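Long-range contacts in ferric uptake regulation protein (Pseudomonas aeruginosa, PDB 1MZB), which regulates iron uptake and, as a member of the ferric uptake regulator family, probably represses iron-acquisition genes by binding DNA when metal-loaded: residues Gln32-Val40 and Phe74-Glu82; His88-Asp96 and His126-Lys134. All coordinates share one frame; numbering follows the deposited sequence.

Interaction 1 of 2, residues Gln32-Val40 and Phe74-Glu82. With ZN (zinc ion), chain D; ZN (zinc ion), chain C.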
ATOM      1  N   GLN A  32     -14.429  -3.032   7.606  1.00 60.23           N
ATOM      2  CA  GLN A  32     -13.484  -2.520   8.591  1.00 58.77           C
ATOM      3  C   GLN A  32     -12.069  -2.965   8.228  1.00 58.43           C
ATOM      4  O   GLN A  32     -11.791  -4.164   8.061  1.00 58.68           O
ATOM      5  CB  GLN A  32     -13.867  -3.024   9.987  1.00 61.14           C
ATOM      6  CG  GLN A  32     -15.331  -2.761  10.356  1.00 62.95           C
ATOM      7  CD  GLN A  32     -15.675  -3.183  11.778  1.00 64.71           C
ATOM      8  OE1 GLN A  32     -15.123  -2.652  12.747  1.00 65.79           O
ATOM      9  NE2 GLN A  32     -16.588  -4.147  11.908  1.00 63.83           N
ATOM     10  N   ARG A  33     -11.170  -1.995   8.105  1.00 56.47           N
ATOM     11  CA  ARG A  33      -9.791  -2.283   7.747  1.00 52.95           C
ATOM     12  C   ARG A  33      -8.987  -2.726   8.985  1.00 49.99           C
ATOM     13  O   ARG A  33      -8.066  -3.556   8.880  1.00 48.97           O
ATOM     14  CB  ARG A  33      -9.147  -1.037   7.126  1.00 56.35           C
ATOM     15  CG  ARG A  33     -10.046  -0.273   6.144  1.00 59.38           C
ATOM     16  CD  ARG A  33      -9.212   0.663   5.279  1.00 64.13           C
ATOM     17  NE  ARG A  33     -10.027   1.556   4.457  1.00 67.80           N
ATOM     18  CZ  ARG A  33      -9.533   2.337   3.496  1.00 69.56           C
ATOM     19  NH1 ARG A  33      -8.227   2.327   3.240  1.00 69.08           N
ATOM     20  NH2 ARG A  33     -10.341   3.135   2.799  1.00 69.03           N
ATOM     21  N   HIS A  34      -9.367  -2.175  10.140  1.00 44.45           N
ATOM     22  CA  HIS A  34      -8.705  -2.450  11.417  1.00 39.83           C
ATOM     23  C   HIS A  34      -9.648  -3.080  12.441  1.00 38.89           C
ATOM     24  O   HIS A  34     -10.228  -2.414  13.299  1.00 40.05           O
ATOM     25  CB  HIS A  34      -8.120  -1.159  11.982  1.00 37.99           C
ATOM     26  CG  HIS A  34      -7.285  -0.413  10.989  1.00 34.67           C
ATOM     27  ND1 HIS A  34      -7.817   0.592  10.217  1.00 36.23           N
ATOM     28  CD2 HIS A  34      -5.995  -0.631  10.624  1.00 36.10           C
ATOM     29  CE1 HIS A  34      -6.852   0.961   9.394  1.00 36.64           C
ATOM     30  NE2 HIS A  34      -5.722   0.252   9.601  1.00 29.84           N
ATOM     31  N   MET A  35      -9.744  -4.393  12.369  1.00 36.47           N
ATOM     32  CA  MET A  35     -10.619  -5.128  13.235  1.00 33.56           C
ATOM     33  C   MET A  35     -10.027  -5.630  14.549  1.00 32.41           C
ATOM     34  O   MET A  35      -8.893  -6.093  14.617  1.00 30.82           O
ATOM     35  CB  MET A  35     -11.178  -6.325  12.480  1.00 36.44           C
ATOM     36  CG  MET A  35     -12.205  -5.956  11.378  1.00 40.89           C
ATOM     37  SD  MET A  35     -12.904  -7.432  10.639  1.00 50.61           S
ATOM     38  CE  MET A  35     -11.479  -8.211  10.147  1.00 43.01           C
ATOM     39  N   SER A  36     -10.854  -5.559  15.578  1.00 26.68           N
ATOM     40  CA  SER A  36     -10.509  -6.113  16.875  1.00 27.85           C
ATOM     41  C   SER A  36     -10.886  -7.601  16.839  1.00 26.93           C
ATOM     42  O   SER A  36     -11.559  -8.086  15.888  1.00 26.04           O
ATOM     43  CB  SER A  36     -11.340  -5.441  17.973  1.00 25.01           C
ATOM     44  OG  SER A  36     -12.678  -5.896  17.895  1.00 25.82           O
ATOM     45  N   ALA A  37     -10.471  -8.339  17.865  1.00 26.12           N
ATOM     46  CA  ALA A  37     -10.834  -9.760  17.966  1.00 26.67           C
ATOM     47  C   ALA A  37     -12.357  -9.913  18.011  1.00 28.36           C
ATOM     48  O   ALA A  37     -12.927 -10.822  17.398  1.00 26.46           O
ATOM     49  CB  ALA A  37     -10.202 -10.387  19.229  1.00 26.54           C
ATOM     50  N   GLU A  38     -13.029  -9.002  18.712  1.00 27.64           N
ATOM     51  CA  GLU A  38     -14.491  -9.034  18.802  1.00 27.80           C
ATOM     52  C   GLU A  38     -15.154  -8.756  17.454  1.00 27.92           C
ATOM     53  O   GLU A  38     -16.193  -9.366  17.127  1.00 24.11           O
ATOM     54  CB  GLU A  38     -14.986  -8.005  19.837  1.00 27.00           C
ATOM     55  CG  GLU A  38     -14.911  -8.522  21.277  1.00 33.82           C
ATOM     56  CD  GLU A  38     -15.579  -7.546  22.226  1.00 35.14           C
ATOM     57  OE1 GLU A  38     -16.834  -7.447  22.156  1.00 33.83           O
ATOM     58  OE2 GLU A  38     -14.844  -6.883  23.009  1.00 31.88           O
ATOM     59  N   ASP A  39     -14.581  -7.823  16.683  1.00 28.53           N
ATOM     60  CA  ASP A  39     -15.121  -7.521  15.352  1.00 28.43           C
ATOM     61  C   ASP A  39     -15.047  -8.778  14.496  1.00 28.57           C
ATOM     62  O   ASP A  39     -15.993  -9.091  13.764  1.00 27.70           O
ATOM     63  CB  ASP A  39     -14.338  -6.411  14.639  1.00 29.19           C
ATOM     64  CG  ASP A  39     -14.490  -5.029  15.295  1.00 32.89           C
ATOM     65  OD1 ASP A  39     -15.576  -4.722  15.856  1.00 31.25           O
ATOM     66  OD2 ASP A  39     -13.514  -4.240  15.223  1.00 31.71           O
ATOM     67  N   VAL A  40     -13.921  -9.491  14.559  1.00 28.70           N
ATOM     68  CA  VAL A  40     -13.794 -10.721  13.768  1.00 28.45           C
ATOM     69  C   VAL A  40     -14.840 -11.737  14.236  1.00 29.69           C
ATOM     70  O   VAL A  40     -15.592 -12.324  13.414  1.00 26.91           O
ATOM     71  CB  VAL A  40     -12.353 -11.313  13.870  1.00 29.01           C
ATOM     72  CG1 VAL A  40     -12.261 -12.635  13.116  1.00 30.93           C
ATOM     73  CG2 VAL A  40     -11.336 -10.337  13.296  1.00 29.64           C
ATOM     74  N   PHE A  74      -4.218   1.455  18.783  1.00 27.80           N
ATOM     75  CA  PHE A  74      -4.285   2.885  18.472  1.00 27.64           C
ATOM     76  C   PHE A  74      -4.972   3.780  19.490  1.00 27.52           C
ATOM     77  O   PHE A  74      -4.598   4.958  19.623  1.00 26.87           O
ATOM     78  CB  PHE A  74      -4.993   3.097  17.127  1.00 27.28           C
ATOM     79  CG  PHE A  74      -4.304   2.426  15.956  1.00 28.82           C
ATOM     80  CD1 PHE A  74      -2.990   2.751  15.621  1.00 28.79           C
ATOM     81  CD2 PHE A  74      -5.014   1.543  15.137  1.00 30.09           C
ATOM     82  CE1 PHE A  74      -2.382   2.198  14.452  1.00 29.11           C
ATOM     83  CE2 PHE A  74      -4.419   0.990  13.990  1.00 30.68           C
ATOM     84  CZ  PHE A  74      -3.115   1.318  13.647  1.00 28.23           C
ATOM     85  N   ASP A  75      -5.967   3.260  20.201  1.00 26.63           N
ATOM     86  CA  ASP A  75      -6.653   4.118  21.166  1.00 29.10           C
ATOM     87  C   ASP A  75      -6.252   3.785  22.582  1.00 30.27           C
ATOM     88  O   ASP A  75      -6.764   4.385  23.529  1.00 30.52           O
ATOM     89  CB  ASP A  75      -8.177   4.070  20.979  1.00 27.81           C
ATOM     90  CG  ASP A  75      -8.815   2.748  21.411  1.00 27.67           C
ATOM     91  OD1 ASP A  75      -8.140   1.859  21.998  1.00 27.09           O
ATOM     92  OD2 ASP A  75     -10.042   2.602  21.167  1.00 26.14           O
ATOM     93  N   GLY A  76      -5.299   2.854  22.724  1.00 27.83           N
ATOM     94  CA  GLY A  76      -4.822   2.476  24.042  1.00 27.77           C
ATOM     95  C   GLY A  76      -5.602   1.361  24.727  1.00 28.47           C
ATOM     96  O   GLY A  76      -5.040   0.601  25.521  1.00 29.82           O
ATOM     97  N   GLY A  77      -6.878   1.224  24.371  1.00 27.19           N
ATOM     98  CA  GLY A  77      -7.727   0.260  25.031  1.00 25.43           C
ATOM     99  C   GLY A  77      -8.123  -1.002  24.289  1.00 26.39           C
ATOM    100  O   GLY A  77      -8.744  -1.884  24.902  1.00 23.87           O
ATOM    101  N   HIS A  78      -7.814  -1.099  22.998  1.00 25.76           N
ATOM    102  CA  HIS A  78      -8.098  -2.379  22.316  1.00 24.41           C
ATOM    103  C   HIS A  78      -7.085  -2.644  21.217  1.00 24.16           C
ATOM    104  O   HIS A  78      -6.493  -1.720  20.667  1.00 22.60           O
ATOM    105  CB  HIS A  78      -9.526  -2.472  21.771  1.00 28.27           C
ATOM    106  CG  HIS A  78      -9.725  -1.813  20.449  1.00 29.21           C
ATOM    107  ND1 HIS A  78     -10.057  -0.489  20.300  1.00 31.22           N
ATOM    108  CD2 HIS A  78      -9.651  -2.323  19.190  1.00 26.72           C
ATOM    109  CE1 HIS A  78     -10.194  -0.220  18.987  1.00 28.18           C
ATOM    110  NE2 HIS A  78      -9.949  -1.296  18.257  1.00 31.99           N
ATOM    111  N   ALA A  79      -6.868  -3.928  20.935  1.00 22.82           N
ATOM    112  CA  ALA A  79      -5.903  -4.328  19.923  1.00 22.70           C
ATOM    113  C   ALA A  79      -6.613  -4.438  18.581  1.00 22.47           C
ATOM    114  O   ALA A  79      -7.730  -4.917  18.540  1.00 23.59           O
ATOM    115  CB  ALA A  79      -5.334  -5.671  20.273  1.00 23.43           C
ATOM    116  N   VAL A  80      -5.949  -3.984  17.520  1.00 23.91           N
ATOM    117  CA  VAL A  80      -6.480  -4.066  16.178  1.00 26.31           C
ATOM    118  C   VAL A  80      -5.582  -5.051  15.446  1.00 27.98           C
ATOM    119  O   VAL A  80      -4.384  -5.004  15.646  1.00 27.14           O
ATOM    120  CB  VAL A  80      -6.367  -2.701  15.490  1.00 29.20           C
ATOM    121  CG1 VAL A  80      -6.308  -2.846  13.986  1.00 35.34           C
ATOM    122  CG2 VAL A  80      -7.560  -1.852  15.918  1.00 34.89           C
ATOM    123  N   PHE A  81      -6.148  -5.914  14.589  1.00 26.73           N
ATOM    124  CA  PHE A  81      -5.312  -6.866  13.860  1.00 26.30           C
ATOM    125  C   PHE A  81      -5.558  -6.609  12.385  1.00 30.30           C
ATOM    126  O   PHE A  81      -6.706  -6.493  11.983  1.00 30.30           O
ATOM    127  CB  PHE A  81      -5.718  -8.300  14.192  1.00 29.29           C
ATOM    128  CG  PHE A  81      -5.448  -8.696  15.618  1.00 28.67           C
ATOM    129  CD1 PHE A  81      -6.381  -8.444  16.624  1.00 27.78           C
ATOM    130  CD2 PHE A  81      -4.260  -9.349  15.962  1.00 27.39           C
ATOM    131  CE1 PHE A  81      -6.130  -8.856  17.976  1.00 28.73           C
ATOM    132  CE2 PHE A  81      -4.002  -9.758  17.287  1.00 26.72           C
ATOM    133  CZ  PHE A  81      -4.939  -9.514  18.296  1.00 30.06           C
ATOM    134  N   GLU A  82      -4.510  -6.486  11.592  1.00 28.53           N
ATOM    135  CA  GLU A  82      -4.717  -6.252  10.161  1.00 30.34           C
ATOM    136  C   GLU A  82      -3.691  -7.063   9.405  1.00 31.69           C
ATOM    137  O   GLU A  82      -2.662  -7.403   9.943  1.00 28.29           O
ATOM    138  CB  GLU A  82      -4.596  -4.766   9.809  1.00 32.99           C
ATOM    139  CG  GLU A  82      -3.273  -4.100  10.232  1.00 37.60           C
ATOM    140  CD  GLU A  82      -3.296  -2.568  10.060  1.00 40.60           C
ATOM    141  OE1 GLU A  82      -3.335  -2.080   8.917  1.00 42.54           O
ATOM    142  OE2 GLU A  82      -3.274  -1.856  11.082  1.00 45.74           O
TER
HETATM  143 ZN    ZN D 203     -10.846   0.925  21.656  1.00 26.38          ZN
HETATM  144 ZN    ZN C 202      -3.876  -0.113   8.923  1.00 31.30          ZN
HETATM  145  O   HOH W   1     -10.824  -1.323  15.767  1.00 49.99           O
HETATM  146  O   HOH W   2      -8.810  -7.106  19.841  1.00 21.53           O

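Interaction 2 of 2, residues His88-Asp96 and His126-Lys134. With ZN (zinc ion), chain B; ZN (zinc ion), chain C.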
ATOM      1  N   HIS A  88       2.052  -1.585   2.178  1.00 55.90           N
ATOM      2  CA  HIS A  88       2.448  -0.954   3.439  1.00 52.91           C
ATOM      3  C   HIS A  88       1.643   0.306   3.705  1.00 51.93           C
ATOM      4  O   HIS A  88       1.261   1.039   2.776  1.00 52.19           O
ATOM      5  CB  HIS A  88       3.939  -0.604   3.423  1.00 51.65           C
ATOM      6  CG  HIS A  88       4.372   0.301   4.544  1.00 46.56           C
ATOM      7  ND1 HIS A  88       4.466  -0.122   5.855  1.00 47.13           N
ATOM      8  CD2 HIS A  88       4.794   1.590   4.534  1.00 45.23           C
ATOM      9  CE1 HIS A  88       4.936   0.868   6.597  1.00 47.37           C
ATOM     10  NE2 HIS A  88       5.148   1.921   5.818  1.00 32.19           N
ATOM     11  N   HIS A  89       1.399   0.554   4.986  1.00 49.60           N
ATOM     12  CA  HIS A  89       0.654   1.721   5.418  1.00 45.58           C
ATOM     13  C   HIS A  89       1.024   2.064   6.857  1.00 41.97           C
ATOM     14  O   HIS A  89       1.206   1.189   7.701  1.00 43.22           O
ATOM     15  CB  HIS A  89      -0.855   1.454   5.304  1.00 48.26           C
ATOM     16  N   ASP A  90       1.191   3.348   7.120  1.00 37.77           N
ATOM     17  CA  ASP A  90       1.473   3.798   8.474  1.00 32.70           C
ATOM     18  C   ASP A  90       0.128   4.400   8.844  1.00 29.25           C
ATOM     19  O   ASP A  90      -0.793   4.299   8.059  1.00 31.49           O
ATOM     20  CB  ASP A  90       2.566   4.812   8.442  1.00 27.87           C
ATOM     21  CG  ASP A  90       3.861   4.209   7.887  1.00 28.13           C
ATOM     22  OD1 ASP A  90       4.280   3.150   8.367  1.00 37.79           O
ATOM     23  OD2 ASP A  90       4.409   4.795   7.010  1.00 30.62           O
ATOM     24  N   HIS A  91       0.001   5.031   9.993  1.00 27.23           N
ATOM     25  CA  HIS A  91      -1.341   5.488  10.371  1.00 24.33           C
ATOM     26  C   HIS A  91      -1.415   6.828  11.043  1.00 27.30           C
ATOM     27  O   HIS A  91      -0.525   7.187  11.810  1.00 25.55           O
ATOM     28  CB  HIS A  91      -1.976   4.469  11.369  1.00 24.71           C
ATOM     29  CG  HIS A  91      -2.076   3.062  10.867  1.00 25.88           C
ATOM     30  ND1 HIS A  91      -0.997   2.208  10.854  1.00 25.90           N
ATOM     31  CD2 HIS A  91      -3.141   2.428  10.328  1.00 25.07           C
ATOM     32  CE1 HIS A  91      -1.430   1.095  10.309  1.00 28.00           C
ATOM     33  NE2 HIS A  91      -2.702   1.179   9.980  1.00 23.88           N
ATOM     34  N   MET A  92      -2.490   7.562  10.752  1.00 26.32           N
ATOM     35  CA  MET A  92      -2.791   8.787  11.468  1.00 26.87           C
ATOM     36  C   MET A  92      -3.986   8.361  12.365  1.00 26.81           C
ATOM     37  O   MET A  92      -4.873   7.602  11.930  1.00 28.83           O
ATOM     38  CB  MET A  92      -3.259   9.891  10.518  1.00 27.07           C
ATOM     39  CG  MET A  92      -2.096  10.615   9.905  1.00 33.04           C
ATOM     40  SD  MET A  92      -2.655  11.753   8.683  1.00 38.01           S
ATOM     41  CE  MET A  92      -3.746  12.659   9.564  1.00 38.28           C
ATOM     42  N   VAL A  93      -3.970   8.784  13.623  1.00 26.97           N
ATOM     43  CA  VAL A  93      -5.072   8.438  14.533  1.00 27.06           C
ATOM     44  C   VAL A  93      -5.633   9.738  15.115  1.00 27.09           C
ATOM     45  O   VAL A  93      -4.882  10.549  15.671  1.00 25.66           O
ATOM     46  CB  VAL A  93      -4.562   7.550  15.680  1.00 26.99           C
ATOM     47  CG1 VAL A  93      -5.720   7.153  16.592  1.00 30.53           C
ATOM     48  CG2 VAL A  93      -3.928   6.297  15.116  1.00 28.36           C
ATOM     49  N   CYS A  94      -6.943   9.932  14.978  1.00 29.08           N
ATOM     50  CA  CYS A  94      -7.631  11.117  15.499  1.00 30.75           C
ATOM     51  C   CYS A  94      -7.787  10.856  16.983  1.00 29.34           C
ATOM     52  O   CYS A  94      -8.551   9.987  17.390  1.00 28.82           O
ATOM     53  CB  CYS A  94      -8.994  11.262  14.836  1.00 32.69           C
ATOM     54  SG  CYS A  94      -8.822  11.697  13.118  1.00 42.12           S
ATOM     55  N   VAL A  95      -7.056  11.613  17.792  1.00 26.78           N
ATOM     56  CA  VAL A  95      -7.065  11.371  19.213  1.00 30.04           C
ATOM     57  C   VAL A  95      -8.415  11.516  19.856  1.00 28.80           C
ATOM     58  O   VAL A  95      -8.753  10.760  20.748  1.00 30.08           O
ATOM     59  CB  VAL A  95      -6.061  12.279  19.976  1.00 29.84           C
ATOM     60  CG1 VAL A  95      -4.652  12.121  19.406  1.00 31.99           C
ATOM     61  CG2 VAL A  95      -6.494  13.719  19.910  1.00 32.77           C
ATOM     62  N   ASP A  96      -9.201  12.469  19.379  1.00 29.40           N
ATOM     63  CA  ASP A  96     -10.488  12.700  20.013  1.00 31.07           C
ATOM     64  C   ASP A  96     -11.583  11.703  19.662  1.00 30.78           C
ATOM     65  O   ASP A  96     -12.455  11.416  20.478  1.00 29.60           O
ATOM     66  CB  ASP A  96     -10.933  14.138  19.695  1.00 32.67           C
ATOM     67  CG  ASP A  96     -10.028  15.176  20.347  1.00 35.61           C
ATOM     68  OD1 ASP A  96      -9.467  14.885  21.425  1.00 38.97           O
ATOM     69  OD2 ASP A  96      -9.876  16.294  19.790  1.00 42.06           O
ATOM     70  N   HIS A 126       9.222  -1.333  10.746  1.00 27.39           N
ATOM     71  CA  HIS A 126       9.063  -0.041  11.374  1.00 26.57           C
ATOM     72  C   HIS A 126       7.612   0.212  11.680  1.00 28.54           C
ATOM     73  O   HIS A 126       6.689  -0.424  11.109  1.00 26.98           O
ATOM     74  CB  HIS A 126       9.583   1.106  10.503  1.00 27.48           C
ATOM     75  CG  HIS A 126       8.793   1.329   9.248  1.00 26.86           C
ATOM     76  ND1 HIS A 126       9.032   0.596   8.124  1.00 29.66           N
ATOM     77  CD2 HIS A 126       7.800   2.218   9.002  1.00 25.38           C
ATOM     78  CE1 HIS A 126       8.188   1.043   7.213  1.00 28.92           C
ATOM     79  NE2 HIS A 126       7.421   2.024   7.692  1.00 28.84           N
ATOM     80  N   ASN A 127       7.418   1.155  12.589  1.00 25.48           N
ATOM     81  CA  ASN A 127       6.075   1.573  12.967  1.00 28.36           C
ATOM     82  C   ASN A 127       6.024   3.080  13.087  1.00 25.39           C
ATOM     83  O   ASN A 127       6.822   3.681  13.818  1.00 27.48           O
ATOM     84  CB  ASN A 127       5.685   0.963  14.306  1.00 31.36           C
ATOM     85  CG  ASN A 127       4.275   1.317  14.690  1.00 36.09           C
ATOM     86  OD1 ASN A 127       4.043   1.902  15.733  1.00 43.35           O
ATOM     87  ND2 ASN A 127       3.325   0.964  13.833  1.00 38.67           N
ATOM     88  N   LEU A 128       5.099   3.703  12.379  1.00 26.89           N
ATOM     89  CA  LEU A 128       4.956   5.159  12.468  1.00 25.05           C
ATOM     90  C   LEU A 128       3.485   5.488  12.716  1.00 24.53           C
ATOM     91  O   LEU A 128       2.615   5.077  11.942  1.00 24.46           O
ATOM     92  CB  LEU A 128       5.408   5.857  11.163  1.00 26.07           C
ATOM     93  CG  LEU A 128       5.120   7.368  11.163  1.00 27.52           C
ATOM     94  CD1 LEU A 128       5.948   8.113  12.259  1.00 28.75           C
ATOM     95  CD2 LEU A 128       5.481   7.945   9.756  1.00 33.32           C
ATOM     96  N   VAL A 129       3.197   6.159  13.825  1.00 22.93           N
ATOM     97  CA  VAL A 129       1.799   6.554  14.086  1.00 23.93           C
ATOM     98  C   VAL A 129       1.806   8.046  14.334  1.00 23.56           C
ATOM     99  O   VAL A 129       2.625   8.549  15.121  1.00 24.86           O
ATOM    100  CB  VAL A 129       1.231   5.818  15.338  1.00 25.38           C
ATOM    101  CG1 VAL A 129      -0.233   6.314  15.633  1.00 22.82           C
ATOM    102  CG2 VAL A 129       1.252   4.324  15.112  1.00 29.15           C
ATOM    103  N   LEU A 130       0.914   8.775  13.660  1.00 24.37           N
ATOM    104  CA  LEU A 130       0.853  10.212  13.862  1.00 25.45           C
ATOM    105  C   LEU A 130      -0.476  10.479  14.565  1.00 25.78           C
ATOM    106  O   LEU A 130      -1.510  10.121  14.038  1.00 28.85           O
ATOM    107  CB  LEU A 130       0.885  10.944  12.513  1.00 24.83           C
ATOM    108  CG  LEU A 130       2.160  10.679  11.701  1.00 25.24           C
ATOM    109  CD1 LEU A 130       2.091  11.479  10.398  1.00 27.00           C
ATOM    110  CD2 LEU A 130       3.378  11.050  12.521  1.00 25.48           C
ATOM    111  N   TYR A 131      -0.430  11.047  15.767  1.00 24.67           N
ATOM    112  CA  TYR A 131      -1.661  11.316  16.498  1.00 26.39           C
ATOM    113  C   TYR A 131      -2.054  12.712  16.110  1.00 27.22           C
ATOM    114  O   TYR A 131      -1.248  13.623  16.210  1.00 30.63           O
ATOM    115  CB  TYR A 131      -1.450  11.195  18.008  1.00 25.54           C
ATOM    116  CG  TYR A 131      -1.088   9.770  18.413  1.00 26.53           C
ATOM    117  CD1 TYR A 131      -2.079   8.795  18.581  1.00 29.21           C
ATOM    118  CD2 TYR A 131       0.249   9.397  18.576  1.00 27.84           C
ATOM    119  CE1 TYR A 131      -1.746   7.473  18.907  1.00 28.48           C
ATOM    120  CE2 TYR A 131       0.592   8.054  18.902  1.00 28.97           C
ATOM    121  CZ  TYR A 131      -0.417   7.123  19.065  1.00 29.91           C
ATOM    122  OH  TYR A 131      -0.099   5.829  19.413  1.00 36.19           O
ATOM    123  N   VAL A 132      -3.299  12.868  15.677  1.00 28.70           N
ATOM    124  CA  VAL A 132      -3.727  14.170  15.176  1.00 27.51           C
ATOM    125  C   VAL A 132      -5.061  14.677  15.698  1.00 29.33           C
ATOM    126  O   VAL A 132      -5.836  13.953  16.323  1.00 28.68           O
ATOM    127  CB  VAL A 132      -3.776  14.131  13.653  1.00 25.73           C
ATOM    128  CG1 VAL A 132      -2.369  13.774  13.079  1.00 26.34           C
ATOM    129  CG2 VAL A 132      -4.845  13.115  13.191  1.00 25.81           C
ATOM    130  N   ARG A 133      -5.323  15.945  15.404  1.00 32.51           N
ATOM    131  CA  ARG A 133      -6.587  16.566  15.813  1.00 35.93           C
ATOM    132  C   ARG A 133      -6.938  17.542  14.684  1.00 38.50           C
ATOM    133  O   ARG A 133      -6.050  18.169  14.141  1.00 37.40           O
ATOM    134  CB  ARG A 133      -6.393  17.322  17.129  1.00 38.35           C
ATOM    135  CG  ARG A 133      -7.647  18.103  17.564  1.00 43.53           C
ATOM    136  CD  ARG A 133      -7.498  18.695  18.952  1.00 44.82           C
ATOM    137  NE  ARG A 133      -7.641  17.699  20.012  1.00 46.76           N
ATOM    138  CZ  ARG A 133      -6.756  17.521  20.990  1.00 48.66           C
ATOM    139  NH1 ARG A 133      -5.658  18.272  21.033  1.00 46.37           N
ATOM    140  NH2 ARG A 133      -6.979  16.612  21.942  1.00 47.82           N
ATOM    141  N   LYS A 134      -8.212  17.637  14.304  1.00 42.71           N
ATOM    142  CA  LYS A 134      -8.607  18.552  13.230  1.00 47.02           C
ATOM    143  C   LYS A 134      -8.268  19.978  13.647  1.00 49.81           C
ATOM    144  O   LYS A 134      -8.601  20.397  14.760  1.00 51.15           O
ATOM    145  CB  LYS A 134     -10.110  18.424  12.940  1.00 47.63           C
TER
HETATM  146 ZN    ZN B 201       6.058   3.411   6.748  1.00 32.17          ZN
HETATM  147 ZN    ZN C 202      -3.876  -0.113   8.923  1.00 31.30          ZN
HETATM  148  O   HOH W   3       3.847   2.119  10.556  1.00 34.12           O
HETATM  149  O   HOH W   4       1.248   2.391  12.199  1.00 35.31           O
HETATM  150  O   HOH W   5      -9.036  13.725  16.639  1.00 48.60           O
HETATM  151  O   HOH W   6       7.047   5.093   7.959  1.00 30.36           O

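Interaction 1 of 2, residues Gln32-Val40 and Phe74-Glu82
His34 and Glu82 run alongside each other in the same direction and share one zinc ion: His34 NE2 binds it at 2.0 Å and Glu82 OE1 at the same length. Ring and carboxylate planes stand 73° apart, and Glu82 OE2, the oxygen not used on the metal, sits at the edge of the imidazole, 3.0 Å from His34 CD2. Glu82 gets there with CG between its own backbone N and carbonyl carbon (chi1 55°) and an extended chain beyond. Phe74 turns its edge to the face of His34 in a T-shaped pair, the ring planes at 87°. His91 and Glu102 complete this zinc site.

Further along, the two backbones are joined by Phe81 N donating to Met35 O at 2.8 Å. Two waters add bridges: one links His34 O to His78 NE2, the other Ala37 N to Ala79 O. The other ring nitrogen of His78, ND1, binds a second zinc ion together with Asp75 OD2, and Asp75 OD1 takes the Gly77 N-H in an Asx turn. Ser36 CB touches His78 CD2 at 3.7 Å. Ser36 is the N-cap of helix 37-46: its OG accepts from Asp39 N, while Asp39 OD2 accepts from Ser36 N, a capping box.

The contact thus sets the start of helix 37-46 against strand 80-83, which with strand 69-72 forms the hairpin wing of the winged-helix DNA-binding domain expected of this family. Ala37 and Phe81 both rest on Leu60 of helix 53-66, Met35 packs on Leu27 of helix 18-28, and Val100 of strand 100-103 touches His34 and Phe74.

Interaction 2 of 2, residues His88-Asp96 and His126-Lys134
His88 meets His126 across a zinc ion, the two side chains arriving from opposite directions with NE2 of each on the metal, His88 at 2.0 Å and His126 at 2.2 Å. Their ring planes are inclined at 62°. Asp90 comes in at about a right angle to His126 and binds the same ion through both carboxylate oxygens, OD1 at 2.4 Å; a water and Glu109 complete the site. Asp90 OD1 also accepts from a second water, which in turn accepts from Leu128 N.

From His91 on the segments run as parallel strands. His91 N donates to Leu128 O, and its carbonyl accepts from Leu130 N at 2.8 Å; its ring leaves for a different zinc ion, with NE2 on the metal and ND1 donating to a water that donates to Leu128 O. Met92 lies on the sheet face that carries Leu130 and Val132. Its bend at chi3 (55°) brings CE to Val132 CG2 at 3.8 Å, the two side chains crossing at about a right angle. Val93 is on the other face, CG2 against Val129 CG1 and CB near Tyr131 CD1, while its N and O bond to Leu130 O and Val132 N. Val95 lays CG1 on Tyr131 CB at 3.6 Å, and its CG2 covers one face of the Arg133 guanidinium. Arg133 grips Asp96 side-on, NE to OD2 at 2.6 Å and NH2 to OD1, both acceptors near the guanidinium plane.

The parallel pair belongs to the mixed sheet of the C-terminal domain, in this family probably the dimerisation domain. Metal ligation holds Asp90, His88 and His126 at one end, while at the solvent-exposed other end the two salt-bridge bonds fix the rotation of the Arg133 guanidinium.

In the fold
From the N terminus, the chain passes helices 4-11 and 18-28 before reaching 32-40. Interaction 1 closes a loop that runs through helices 37-46 and 53-66 and strand 69-72, and joins the helical N-terminal part to strand 80-83. Only then does interaction 2 open, so the two loops follow in series and neither nest nor cross. Its loop takes in strand 100-103 and helix 106-117 before strand 129-132 returns beside 90-94, setting the latter as the middle strand of a mixed sheet. The halves meet at one shared zinc ion, and Phe74, in the turn between strands 69-72 and 80-83, packs on Val93, tying the N-terminal part to the C-terminal sheet.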